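Local coordinates for chitooligosaccharide oxidase (Gibberella zeae, PDB 6Y0R), which oxidises the C1 hydroxyl of chitooligosaccharides to the lactone with a bicovalently bound FAD, passing the electrons to molecular oxygen to give hydrogen peroxide, at residues Leu149-Cys154 against Val310-Leu315; Tyr168-Arg173 against Ser277-Tyr282; Lys259-Glu264 against Met376-Gly381. All blocks are in the same frame, centred on the assembly; numbering follows the deposited sequence.

Contact 1 of 3, residues Leu149-Cys154 against Val310-Leu315. With FAD (flavin-adenine dinucleotide), chain B.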
loop_
_atom_site.group_PDB
_atom_site.type_symbol
_atom_site.label_atom_id
_atom_site.label_comp_id
_atom_site.label_asym_id
_atom_site.label_seq_id
_atom_site.Cartn_x
_atom_site.Cartn_y
_atom_site.Cartn_z
ATOM N N LEU A 149 9.308 -11.788 2.494
ATOM C CA LEU A 149 7.882 -11.461 2.734
ATOM C C LEU A 149 7.245 -11.017 1.435
ATOM O O LEU A 149 7.950 -10.710 0.444
ATOM C CB LEU A 149 7.782 -10.356 3.779
ATOM C CG LEU A 149 8.247 -10.756 5.174
ATOM C CD1 LEU A 149 8.177 -9.533 6.062
ATOM C CD2 LEU A 149 7.419 -11.910 5.714
ATOM N N ALA A 150 5.911 -11.069 1.436
ATOM C CA ALA A 150 5.120 -10.687 0.257
ATOM C C ALA A 150 4.821 -9.202 0.382
ATOM O O ALA A 150 3.947 -8.848 1.070
ATOM C CB ALA A 150 3.864 -11.502 0.165
ATOM N N HIS A 151 5.608 -8.371 -0.255
ATOM C CA HIS A 151 5.459 -6.906 -0.195
ATOM C C HIS A 151 5.576 -6.367 -1.609
ATOM O O HIS A 151 5.801 -7.156 -2.571
ATOM C CB HIS A 151 6.471 -6.281 0.747
ATOM C CG HIS A 151 7.884 -6.646 0.407
ATOM N ND1 HIS A 151 8.524 -6.192 -0.740
ATOM C CD2 HIS A 151 8.740 -7.470 1.042
ATOM C CE1 HIS A 151 9.753 -6.684 -0.751
ATOM N NE2 HIS A 151 9.920 -7.486 0.311
ATOM N N GLY A 152 5.276 -5.082 -1.735
ATOM C CA GLY A 152 5.223 -4.372 -3.009
ATOM C C GLY A 152 6.611 -4.104 -3.547
ATOM O O GLY A 152 7.632 -4.530 -2.967
ATOM N N THR A 153 6.645 -3.363 -4.626
ATOM C CA THR A 153 7.901 -3.043 -5.312
ATOM C C THR A 153 8.414 -1.686 -4.872
ATOM O O THR A 153 9.540 -1.399 -5.018
ATOM C CB THR A 153 7.709 -3.056 -6.825
ATOM O OG1 THR A 153 6.704 -2.096 -7.112
ATOM C CG2 THR A 153 7.292 -4.410 -7.344
ATOM N N CYS A 154 7.730 -0.751 -4.306
ATOM C CA CYS A 154 8.785 0.341 -4.139
ATOM C C CYS A 154 9.850 0.197 -3.001
ATOM O O CYS A 154 9.428 0.111 -1.871
ATOM C CB CYS A 154 7.899 1.535 -3.964
ATOM S SG CYS A 154 6.984 1.747 -5.496
ATOM N N VAL A 310 15.582 -14.731 -12.486
ATOM C CA VAL A 310 16.518 -14.181 -11.476
ATOM C C VAL A 310 16.207 -14.858 -10.142
ATOM O O VAL A 310 15.371 -15.771 -10.098
ATOM C CB VAL A 310 16.385 -12.653 -11.419
ATOM C CG1 VAL A 310 16.860 -12.008 -12.702
ATOM C CG2 VAL A 310 14.964 -12.216 -11.126
ATOM N N ASP A 311 16.898 -14.471 -9.084
ATOM C CA ASP A 311 16.548 -14.875 -7.710
ATOM C C ASP A 311 15.752 -13.740 -7.088
ATOM O O ASP A 311 15.565 -12.673 -7.708
ATOM C CB ASP A 311 17.787 -15.318 -6.918
ATOM C CG ASP A 311 18.790 -14.220 -6.661
ATOM O OD1 ASP A 311 18.382 -13.032 -6.511
ATOM O OD2 ASP A 311 19.991 -14.571 -6.596
ATOM N N TRP A 312 15.230 -13.989 -5.913
ATOM C CA TRP A 312 14.346 -13.027 -5.231
ATOM C C TRP A 312 14.987 -11.640 -5.139
ATOM O O TRP A 312 14.356 -10.610 -5.432
ATOM C CB TRP A 312 14.000 -13.595 -3.855
ATOM C CG TRP A 312 13.176 -12.649 -3.057
ATOM C CD1 TRP A 312 13.533 -11.911 -1.973
ATOM C CD2 TRP A 312 11.830 -12.278 -3.370
ATOM N NE1 TRP A 312 12.494 -11.121 -1.573
ATOM C CE2 TRP A 312 11.425 -11.348 -2.391
ATOM C CE3 TRP A 312 10.947 -12.647 -4.393
ATOM C CZ2 TRP A 312 10.148 -10.797 -2.370
ATOM C CZ3 TRP A 312 9.680 -12.128 -4.349
ATOM C CH2 TRP A 312 9.292 -11.217 -3.366
ATOM N N MET A 313 16.244 -11.538 -4.685
ATOM C CA MET A 313 16.866 -10.218 -4.504
ATOM C C MET A 313 17.058 -9.558 -5.876
ATOM O O MET A 313 16.909 -8.339 -5.967
ATOM C CB MET A 313 18.187 -10.363 -3.744
ATOM C CG MET A 313 18.701 -9.103 -3.206
ATOM S SD MET A 313 17.672 -8.454 -1.849
ATOM C CE MET A 313 17.378 -6.838 -2.563
ATOM N N GLY A 314 17.336 -10.334 -6.923
ATOM C CA GLY A 314 17.379 -9.875 -8.330
ATOM C C GLY A 314 16.035 -9.313 -8.808
ATOM O O GLY A 314 16.018 -8.281 -9.507
ATOM N N LEU A 315 14.957 -9.956 -8.399
ATOM C CA LEU A 315 13.582 -9.528 -8.743
ATOM C C LEU A 315 13.320 -8.204 -8.022
ATOM O O LEU A 315 12.823 -7.265 -8.677
ATOM C CB LEU A 315 12.642 -10.669 -8.338
ATOM C CG LEU A 315 11.190 -10.631 -8.813
ATOM C CD1 LEU A 315 10.428 -9.556 -8.121
ATOM C CD2 LEU A 315 11.049 -10.606 -10.303
HETATM P PA FAD B . 3.339 6.576 5.828
HETATM O O1A FAD B . 2.940 7.800 5.109
HETATM O O2A FAD B . 4.436 6.620 6.815
HETATM O O5B FAD B . 2.082 5.920 6.551
HETATM C C5B FAD B . 0.932 5.478 5.828
HETATM C C4B FAD B . -0.247 5.365 6.777
HETATM O O4B FAD B . 0.032 4.347 7.773
HETATM C C3B FAD B . -0.609 6.613 7.608
HETATM O O3B FAD B . -1.998 6.602 7.964
HETATM C C2B FAD B . 0.236 6.424 8.860
HETATM O O2B FAD B . -0.197 7.184 9.991
HETATM C C1B FAD B . 0.110 4.939 9.064
HETATM N N9A FAD B . 1.217 4.327 9.783
HETATM C C8A FAD B . 2.503 4.200 9.327
HETATM N N7A FAD B . 3.295 3.600 10.207
HETATM C C5A FAD B . 2.470 3.335 11.295
HETATM C C6A FAD B . 2.712 2.727 12.541
HETATM N N6A FAD B . 3.911 2.233 12.859
HETATM N N1A FAD B . 1.685 2.639 13.431
HETATM C C2A FAD B . 0.503 3.172 13.064
HETATM N N3A FAD B . 0.152 3.745 11.908
HETATM C C4A FAD B . 1.190 3.804 11.053
HETATM N N1 FAD B . 1.547 -0.233 -2.324
HETATM C C2 FAD B . 1.388 -1.530 -2.628
HETATM O O2 FAD B . 0.491 -2.235 -2.038
HETATM N N3 FAD B . 2.213 -2.113 -3.546
HETATM C C4 FAD B . 3.223 -1.435 -4.210
HETATM O O4 FAD B . 3.950 -2.027 -5.026
HETATM C C4X FAD B . 3.419 -0.067 -3.900
HETATM N N5 FAD B . 4.420 0.601 -4.477
HETATM C C5X FAD B . 4.663 1.888 -4.050
HETATM C C6 FAD B . 5.768 2.600 -4.590
HETATM C C7 FAD B . 6.032 3.903 -4.202
HETATM C C7M FAD B . 7.195 4.667 -4.804
HETATM C C8 FAD B . 5.206 4.530 -3.181
HETATM C C8M FAD B . 5.499 5.905 -2.613
HETATM C C9 FAD B . 4.090 3.822 -2.690
HETATM C C9A FAD B . 3.805 2.516 -3.113
HETATM N N10 FAD B . 2.713 1.809 -2.578
HETATM C C10 FAD B . 2.501 0.471 -2.928
HETATM C "C1'" FAD B . 1.782 2.426 -1.629
HETATM C "C2'" FAD B . 2.199 2.149 -0.183
HETATM O "O2'" FAD B . 1.866 0.811 0.192
HETATM C "C3'" FAD B . 1.478 3.134 0.702
HETATM O "O3'" FAD B . 1.905 4.446 0.269
HETATM C "C4'" FAD B . 1.819 2.874 2.170
HETATM O "O4'" FAD B . 0.760 3.307 3.043
HETATM C "C5'" FAD B . 3.098 3.584 2.514
HETATM O "O5'" FAD B . 3.561 3.208 3.825
HETATM P P FAD B . 4.597 4.175 4.534
HETATM O O1P FAD B . 4.948 3.596 5.854
HETATM O O2P FAD B . 5.712 4.553 3.630
HETATM O O3P FAD B . 3.706 5.523 4.663
HETATM O O HOH W 1 11.193 -9.824 1.279
#

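Contact 2 of 3, residues Tyr168-Arg173 against Ser277-Tyr282. With FAD (flavin-adenine dinucleotide), chain B.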
loop_
_atom_site.group_PDB
_atom_site.type_symbol
_atom_site.label_atom_id
_atom_site.label_comp_id
_atom_site.label_asym_id
_atom_site.label_seq_id
_atom_site.Cartn_x
_atom_site.Cartn_y
_atom_site.Cartn_z
ATOM N N TYR A 168 0.535 -5.147 -1.537
ATOM C CA TYR A 168 0.328 -5.967 -2.747
ATOM C C TYR A 168 1.602 -5.925 -3.588
ATOM O O TYR A 168 2.058 -4.835 -3.957
ATOM C CB TYR A 168 -0.866 -5.457 -3.542
ATOM C CG TYR A 168 -1.061 -6.195 -4.832
ATOM C CD1 TYR A 168 -1.791 -7.377 -4.895
ATOM C CD2 TYR A 168 -0.532 -5.675 -6.002
ATOM C CE1 TYR A 168 -1.931 -8.053 -6.116
ATOM C CE2 TYR A 168 -0.666 -6.343 -7.212
ATOM C CZ TYR A 168 -1.374 -7.530 -7.269
ATOM O OH TYR A 168 -1.488 -8.097 -8.534
ATOM N N GLY A 169 2.155 -7.083 -3.948
ATOM C CA GLY A 169 3.316 -7.094 -4.857
ATOM C C GLY A 169 3.352 -8.317 -5.745
ATOM O O GLY A 169 2.315 -8.978 -5.921
ATOM N N MET A 170 4.539 -8.584 -6.265
ATOM C CA MET A 170 4.715 -9.526 -7.391
ATOM C C MET A 170 4.599 -11.000 -6.982
ATOM O O MET A 170 4.709 -11.820 -7.894
ATOM C CB MET A 170 6.092 -9.267 -8.018
ATOM C CG MET A 170 6.149 -7.887 -8.644
ATOM S SD MET A 170 5.060 -7.910 -10.067
ATOM C CE MET A 170 4.741 -6.152 -10.234
ATOM N N VAL A 171 4.451 -11.345 -5.703
ATOM C CA VAL A 171 4.101 -12.739 -5.338
ATOM C C VAL A 171 2.814 -12.780 -4.527
ATOM O O VAL A 171 2.634 -13.762 -3.776
ATOM C CB VAL A 171 5.257 -13.464 -4.629
ATOM C CG1 VAL A 171 6.425 -13.639 -5.601
ATOM C CG2 VAL A 171 5.684 -12.817 -3.330
ATOM N N ALA A 172 1.953 -11.765 -4.630
ATOM C CA ALA A 172 0.716 -11.699 -3.823
ATOM C C ALA A 172 -0.153 -12.947 -4.052
ATOM O O ALA A 172 -0.775 -13.429 -3.101
ATOM C CB ALA A 172 -0.043 -10.435 -4.179
ATOM N N ARG A 173 -0.302 -13.397 -5.280
ATOM C CA ARG A 173 -1.292 -14.466 -5.536
ATOM C C ARG A 173 -0.755 -15.757 -4.931
ATOM O O ARG A 173 -1.582 -16.613 -4.604
ATOM C CB ARG A 173 -1.625 -14.612 -7.006
ATOM C CG ARG A 173 -2.329 -13.376 -7.550
ATOM C CD ARG A 173 -2.829 -13.516 -8.964
ATOM N NE ARG A 173 -3.964 -14.432 -9.094
ATOM C CZ ARG A 173 -3.903 -15.681 -9.503
ATOM N NH1 ARG A 173 -2.743 -16.245 -9.790
ATOM N NH2 ARG A 173 -5.027 -16.362 -9.615
ATOM N N SER A 277 0.362 -2.707 -21.819
ATOM C CA SER A 277 1.481 -3.650 -21.644
ATOM C C SER A 277 1.201 -4.518 -20.431
ATOM O O SER A 277 0.690 -3.987 -19.449
ATOM C CB SER A 277 2.801 -2.928 -21.482
ATOM O OG SER A 277 3.858 -3.872 -21.425
ATOM N N VAL A 278 1.542 -5.796 -20.509
ATOM C CA VAL A 278 1.439 -6.725 -19.367
ATOM C C VAL A 278 2.794 -6.787 -18.669
ATOM O O VAL A 278 3.838 -6.829 -19.356
ATOM C CB VAL A 278 0.965 -8.109 -19.817
ATOM C CG1 VAL A 278 1.046 -9.084 -18.672
ATOM C CG2 VAL A 278 -0.422 -8.059 -20.414
ATOM N N ASP A 279 2.811 -6.759 -17.334
ATOM C CA ASP A 279 4.055 -7.102 -16.595
ATOM C C ASP A 279 3.692 -7.978 -15.412
ATOM O O ASP A 279 2.593 -7.872 -14.865
ATOM C CB ASP A 279 4.885 -5.902 -16.176
ATOM C CG ASP A 279 4.267 -5.160 -15.062
ATOM O OD1 ASP A 279 3.402 -4.305 -15.375
ATOM O OD2 ASP A 279 4.685 -5.436 -13.879
ATOM N N GLY A 280 4.598 -8.873 -15.041
ATOM C CA GLY A 280 4.300 -9.754 -13.921
ATOM C C GLY A 280 5.519 -10.516 -13.468
ATOM O O GLY A 280 6.628 -10.304 -14.012
ATOM N N ALA A 281 5.301 -11.411 -12.522
ATOM C CA ALA A 281 6.348 -12.318 -12.018
ATOM C C ALA A 281 5.777 -13.714 -11.871
ATOM O O ALA A 281 4.627 -13.878 -11.516
ATOM C CB ALA A 281 6.906 -11.862 -10.706
ATOM N N TYR A 282 6.648 -14.702 -12.096
ATOM C CA TYR A 282 6.260 -16.123 -12.064
ATOM C C TYR A 282 7.248 -16.869 -11.156
ATOM O O TYR A 282 8.462 -16.843 -11.406
ATOM C CB TYR A 282 6.279 -16.687 -13.475
ATOM C CG TYR A 282 6.038 -18.174 -13.546
ATOM C CD1 TYR A 282 4.744 -18.666 -13.514
ATOM C CD2 TYR A 282 7.085 -19.064 -13.692
ATOM C CE1 TYR A 282 4.471 -20.026 -13.584
ATOM C CE2 TYR A 282 6.828 -20.428 -13.752
ATOM C CZ TYR A 282 5.532 -20.907 -13.716
ATOM O OH TYR A 282 5.282 -22.256 -13.776
HETATM P PA FAD B . 3.339 6.576 5.828
HETATM O O1A FAD B . 2.940 7.800 5.109
HETATM O O2A FAD B . 4.436 6.620 6.815
HETATM O O5B FAD B . 2.082 5.920 6.551
HETATM C C5B FAD B . 0.932 5.478 5.828
HETATM C C4B FAD B . -0.247 5.365 6.777
HETATM O O4B FAD B . 0.032 4.347 7.773
HETATM C C3B FAD B . -0.609 6.613 7.608
HETATM O O3B FAD B . -1.998 6.602 7.964
HETATM C C2B FAD B . 0.236 6.424 8.860
HETATM O O2B FAD B . -0.197 7.184 9.991
HETATM C C1B FAD B . 0.110 4.939 9.064
HETATM N N9A FAD B . 1.217 4.327 9.783
HETATM C C8A FAD B . 2.503 4.200 9.327
HETATM N N7A FAD B . 3.295 3.600 10.207
HETATM C C5A FAD B . 2.470 3.335 11.295
HETATM C C6A FAD B . 2.712 2.727 12.541
HETATM N N6A FAD B . 3.911 2.233 12.859
HETATM N N1A FAD B . 1.685 2.639 13.431
HETATM C C2A FAD B . 0.503 3.172 13.064
HETATM N N3A FAD B . 0.152 3.745 11.908
HETATM C C4A FAD B . 1.190 3.804 11.053
HETATM N N1 FAD B . 1.547 -0.233 -2.324
HETATM C C2 FAD B . 1.388 -1.530 -2.628
HETATM O O2 FAD B . 0.491 -2.235 -2.038
HETATM N N3 FAD B . 2.213 -2.113 -3.546
HETATM C C4 FAD B . 3.223 -1.435 -4.210
HETATM O O4 FAD B . 3.950 -2.027 -5.026
HETATM C C4X FAD B . 3.419 -0.067 -3.900
HETATM N N5 FAD B . 4.420 0.601 -4.477
HETATM C C5X FAD B . 4.663 1.888 -4.050
HETATM C C6 FAD B . 5.768 2.600 -4.590
HETATM C C7 FAD B . 6.032 3.903 -4.202
HETATM C C7M FAD B . 7.195 4.667 -4.804
HETATM C C8 FAD B . 5.206 4.530 -3.181
HETATM C C8M FAD B . 5.499 5.905 -2.613
HETATM C C9 FAD B . 4.090 3.822 -2.690
HETATM C C9A FAD B . 3.805 2.516 -3.113
HETATM N N10 FAD B . 2.713 1.809 -2.578
HETATM C C10 FAD B . 2.501 0.471 -2.928
HETATM C "C1'" FAD B . 1.782 2.426 -1.629
HETATM C "C2'" FAD B . 2.199 2.149 -0.183
HETATM O "O2'" FAD B . 1.866 0.811 0.192
HETATM C "C3'" FAD B . 1.478 3.134 0.702
HETATM O "O3'" FAD B . 1.905 4.446 0.269
HETATM C "C4'" FAD B . 1.819 2.874 2.170
HETATM O "O4'" FAD B . 0.760 3.307 3.043
HETATM C "C5'" FAD B . 3.098 3.584 2.514
HETATM O "O5'" FAD B . 3.561 3.208 3.825
HETATM P P FAD B . 4.597 4.175 4.534
HETATM O O1P FAD B . 4.948 3.596 5.854
HETATM O O2P FAD B . 5.712 4.553 3.630
HETATM O O3P FAD B . 3.706 5.523 4.663
HETATM O O HOH W 2 4.746 -14.509 -8.555
#

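Contact 3 of 3, residues Lys259-Glu264 against Met376-Gly381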
loop_
_atom_site.group_PDB
_atom_site.type_symbol
_atom_site.label_atom_id
_atom_site.label_comp_id
_atom_site.label_asym_id
_atom_site.label_seq_id
_atom_site.Cartn_x
_atom_site.Cartn_y
_atom_site.Cartn_z
ATOM N N LYS A 259 -8.529 -15.457 -13.739
ATOM C CA LYS A 259 -9.438 -16.226 -12.841
ATOM C C LYS A 259 -8.900 -17.639 -12.619
ATOM O O LYS A 259 -8.987 -18.151 -11.494
ATOM C CB LYS A 259 -10.856 -16.339 -13.394
ATOM C CG LYS A 259 -11.624 -15.049 -13.501
ATOM C CD LYS A 259 -13.055 -15.372 -13.925
ATOM C CE LYS A 259 -14.025 -14.223 -13.835
ATOM N NZ LYS A 259 -15.203 -14.454 -14.706
ATOM N N GLY A 260 -8.388 -18.279 -13.662
ATOM C CA GLY A 260 -8.005 -19.687 -13.522
ATOM C C GLY A 260 -6.509 -19.919 -13.359
ATOM O O GLY A 260 -6.107 -21.067 -13.129
ATOM N N MET A 261 -5.681 -18.890 -13.448
ATOM C CA MET A 261 -4.231 -19.113 -13.604
ATOM C C MET A 261 -3.649 -19.547 -12.258
ATOM O O MET A 261 -4.091 -19.196 -11.160
ATOM C CB MET A 261 -3.524 -17.870 -14.136
ATOM C CG MET A 261 -3.361 -16.787 -13.093
ATOM S SD MET A 261 -2.807 -15.266 -14.000
ATOM C CE MET A 261 -2.765 -14.077 -12.660
ATOM N N PRO A 262 -2.544 -20.326 -12.282
ATOM C CA PRO A 262 -1.924 -20.787 -11.050
ATOM C C PRO A 262 -1.445 -19.649 -10.148
ATOM O O PRO A 262 -1.138 -18.552 -10.651
ATOM C CB PRO A 262 -0.720 -21.631 -11.497
ATOM C CG PRO A 262 -1.050 -21.998 -12.939
ATOM C CD PRO A 262 -1.854 -20.828 -13.479
ATOM N N ALA A 263 -1.340 -19.961 -8.861
ATOM C CA ALA A 263 -0.926 -19.032 -7.793
ATOM C C ALA A 263 0.483 -18.477 -8.086
ATOM O O ALA A 263 0.788 -17.383 -7.603
ATOM C CB ALA A 263 -0.965 -19.731 -6.449
ATOM N N GLU A 264 1.343 -19.243 -8.768
ATOM C CA GLU A 264 2.728 -18.807 -9.072
ATOM C C GLU A 264 2.779 -17.563 -9.965
ATOM O O GLU A 264 3.898 -17.020 -10.080
ATOM C CB GLU A 264 3.467 -19.961 -9.770
ATOM C CG GLU A 264 3.859 -21.056 -8.801
ATOM C CD GLU A 264 2.733 -21.955 -8.308
ATOM O OE1 GLU A 264 1.692 -22.073 -9.005
ATOM O OE2 GLU A 264 2.896 -22.513 -7.202
ATOM N N MET A 376 -4.000 -2.282 -13.959
ATOM C CA MET A 376 -5.068 -3.233 -13.610
ATOM C C MET A 376 -4.435 -4.549 -13.146
ATOM O O MET A 376 -3.856 -5.254 -13.970
ATOM C CB MET A 376 -5.987 -3.502 -14.796
ATOM C CG MET A 376 -7.121 -4.377 -14.407
ATOM S SD MET A 376 -8.279 -4.603 -15.726
ATOM C CE MET A 376 -7.372 -5.729 -16.750
ATOM N N ASP A 377 -4.486 -4.809 -11.846
ATOM C CA ASP A 377 -3.805 -5.956 -11.215
ATOM C C ASP A 377 -4.828 -7.079 -11.054
ATOM O O ASP A 377 -5.918 -6.804 -10.574
ATOM C CB ASP A 377 -3.230 -5.572 -9.857
ATOM C CG ASP A 377 -2.371 -4.310 -9.796
ATOM O OD1 ASP A 377 -1.798 -3.945 -10.812
ATOM O OD2 ASP A 377 -2.339 -3.667 -8.699
ATOM N N ILE A 378 -4.446 -8.329 -11.336
ATOM C CA ILE A 378 -5.310 -9.486 -10.966
ATOM C C ILE A 378 -4.976 -9.835 -9.520
ATOM O O ILE A 378 -3.818 -10.271 -9.250
ATOM C CB ILE A 378 -5.092 -10.683 -11.928
ATOM C CG1 ILE A 378 -5.383 -10.270 -13.365
ATOM C CG2 ILE A 378 -5.979 -11.820 -11.456
ATOM C CD1 ILE A 378 -4.625 -11.051 -14.415
ATOM N N THR A 379 -5.843 -9.507 -8.563
ATOM C CA THR A 379 -5.635 -9.878 -7.146
ATOM C C THR A 379 -6.275 -11.237 -6.848
ATOM O O THR A 379 -5.827 -11.862 -5.902
ATOM C CB THR A 379 -6.228 -8.841 -6.183
ATOM O OG1 THR A 379 -7.644 -8.766 -6.342
ATOM C CG2 THR A 379 -5.637 -7.476 -6.419
ATOM N N GLY A 380 -7.332 -11.613 -7.561
ATOM C CA GLY A 380 -8.136 -12.805 -7.206
ATOM C C GLY A 380 -7.911 -13.994 -8.126
ATOM O O GLY A 380 -6.817 -14.161 -8.728
ATOM N N GLY A 381 -8.964 -14.809 -8.218
ATOM C CA GLY A 381 -8.976 -16.046 -8.997
ATOM C C GLY A 381 -8.960 -17.240 -8.053
ATOM O O GLY A 381 -8.635 -17.088 -6.868
#

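Contact 1 of 3, residues Leu149-Cys154 against Val310-Leu315
Trp312 holds CG trans to its backbone N (chi1 176°), which sends the indole out from the first turn of helix 312-320 toward Leu149 and His151. His151, with chi1 at 55°, turns its imidazole so that NE2, rather than the CB end, comes nearest the indole. The benzene half of the tryptophan does the touching: Trp312 CZ2 packs 3.6 Å from Leu149 O and 4.3 Å from His151 NE2, which sits at the indole edge, near its plane. A water completes the join. It accepts from Leu149 N at 3.0 Å, pairs with His151 NE2 at 2.8 Å, and takes a weak, long bond from Trp312 NE1 at 3.4 Å. Tryptophan suits this place because one broad group offers both apolar surface and an N-H, and its rings also rest on Val171. On the helix side Asp311 is the N-cap, its OD1 accepting from Gly314 N. The imidazole is fixed in rotation by a second bond: His151 ND1 donates to Gly152 O over 2.9 Å, almost straight at 170°, on a lone pair and within the ring plane. Gly152 passes so close to the flavin that a side chain would run into its ring at FAD C4, and Thr153 N donates to FAD O4 at 3.0 Å. Cys154 SG then binds FAD C6 covalently at 1.7 Å, the thioether half of a bicovalent attachment whose histidyl half is probably His94. The N-H at O4 would be expected to polarise the isoalloxazine and favour its reduction, while the thioether probably restrains the ring.

Contact 2 of 3, residues Tyr168-Arg173 against Ser277-Tyr282
Met170 lies against Ala281 where the FAD-binding domain meets strand 275-283 of the seven-stranded antiparallel sheet, the substrate-domain sheet of this flavoprotein oxidase family. The apolar part is compact. Met170 CB meets Ala281 CB at 3.8 Å, and Ala281 CB also stands 3.6 Å from Met170 O; alanine, with only a methyl, allows the loop to come this near the strand. The methionine chain then bends at chi2 (-69°), carrying its sulfur past Gly280, with Met170 SD 4.3 Å from Gly280 C, and its CE to within 3.7 Å of Asp279 OD2. The two side chains cross at about a right angle, methyl against carboxylate, so this is van der Waals contact; the charge of Asp279 is engaged by Gln268 NE2 on the adjacent strand.

The polar link is made through water. One molecule lies 2.8 Å from Met170 O and 3.0 Å from Ala281 O, placed to donate to both carbonyls, although other acceptors compete for its protons. Within the loop, a type I turn from Gly169 to Ala172 is closed by Ala172 N bonding to Gly169 O, and it presents Met170 to the sheet.

Cofactor bonds come from the backbone just before that turn. Tyr168 N donates to FAD O2 at 3.0 Å and 173°, and FAD N3 donates in return to Tyr168 O at 2.8 Å and 171°.

Contact 3 of 3, residues Lys259-Glu264 against Met376-Gly381
Met261 and Ile378 provide the apolar half of this contact, reaching toward each other tip to tip. The methionine starts with CG wedged between its backbone N and carbonyl carbon (chi1 75°) and then runs extended, so the terminal methyl is what arrives. Met261 CE settles 4.0 Å from Ile378 CD1 and 4.1 Å from Ile378 CG2, touching both branches of the isoleucine. A beta-branched isoleucine fits the end of strand 371-378, and an unbranched, flexible methionine can span the interval from a loop. Ile378 also packs on Phe254 of helix 247-260 and on Arg173.

The second kind of contact is backbone against backbone. Lys259 O lies 3.3 Å from Gly381 CA, with the two CA atoms 3.9 Å apart. Glycine suits position 381 twice over: at its phi of 108° a CB would be jammed against the carbonyl O of Gly380, and it would also clash with Lys259 O. Next door, Lys259 is tied by a backbone bond to Thr382, while its ammonium group forms a salt bridge with Glu256.

Polar ties between the segments run through a third party. The guanidinium of Arg173 bridges the two, NE donating to Gly380 O and NH1 to Pro262 O, with a weak bond from NH2 to Met261 O, so one buried charge satisfies carbonyls on either segment. The whole is a helix-on-sheet arrangement: helix 247-260 covers one face of the antiparallel sheet, and the loop that follows meets the C-terminal end of strand 371-378, within the alpha-plus-beta substrate domain of this oxidase family.

In the fold
Followed from the N terminus, the chain first lays down 149-154, then 168-173, both in the FAD-binding region, before entering the seven-stranded sheet. Contact 2 closes when 277-282 returns to 168-173, a loop of 103 residues lying wholly within the 155-residue loop that contact 1 closes at 310-315. Contact 3 starts inside both, at 259-264, but is completed only at 376-381, so it crosses each of them. Contacts 1 and 2 thus join the flavin-binding loops to the domain built on the seven-stranded sheet, and contact 3 ties the chain following helix 247-260 to the end of strand 371-378. Contacts 2 and 3, with centres about 9 Å apart, are further linked through Arg173.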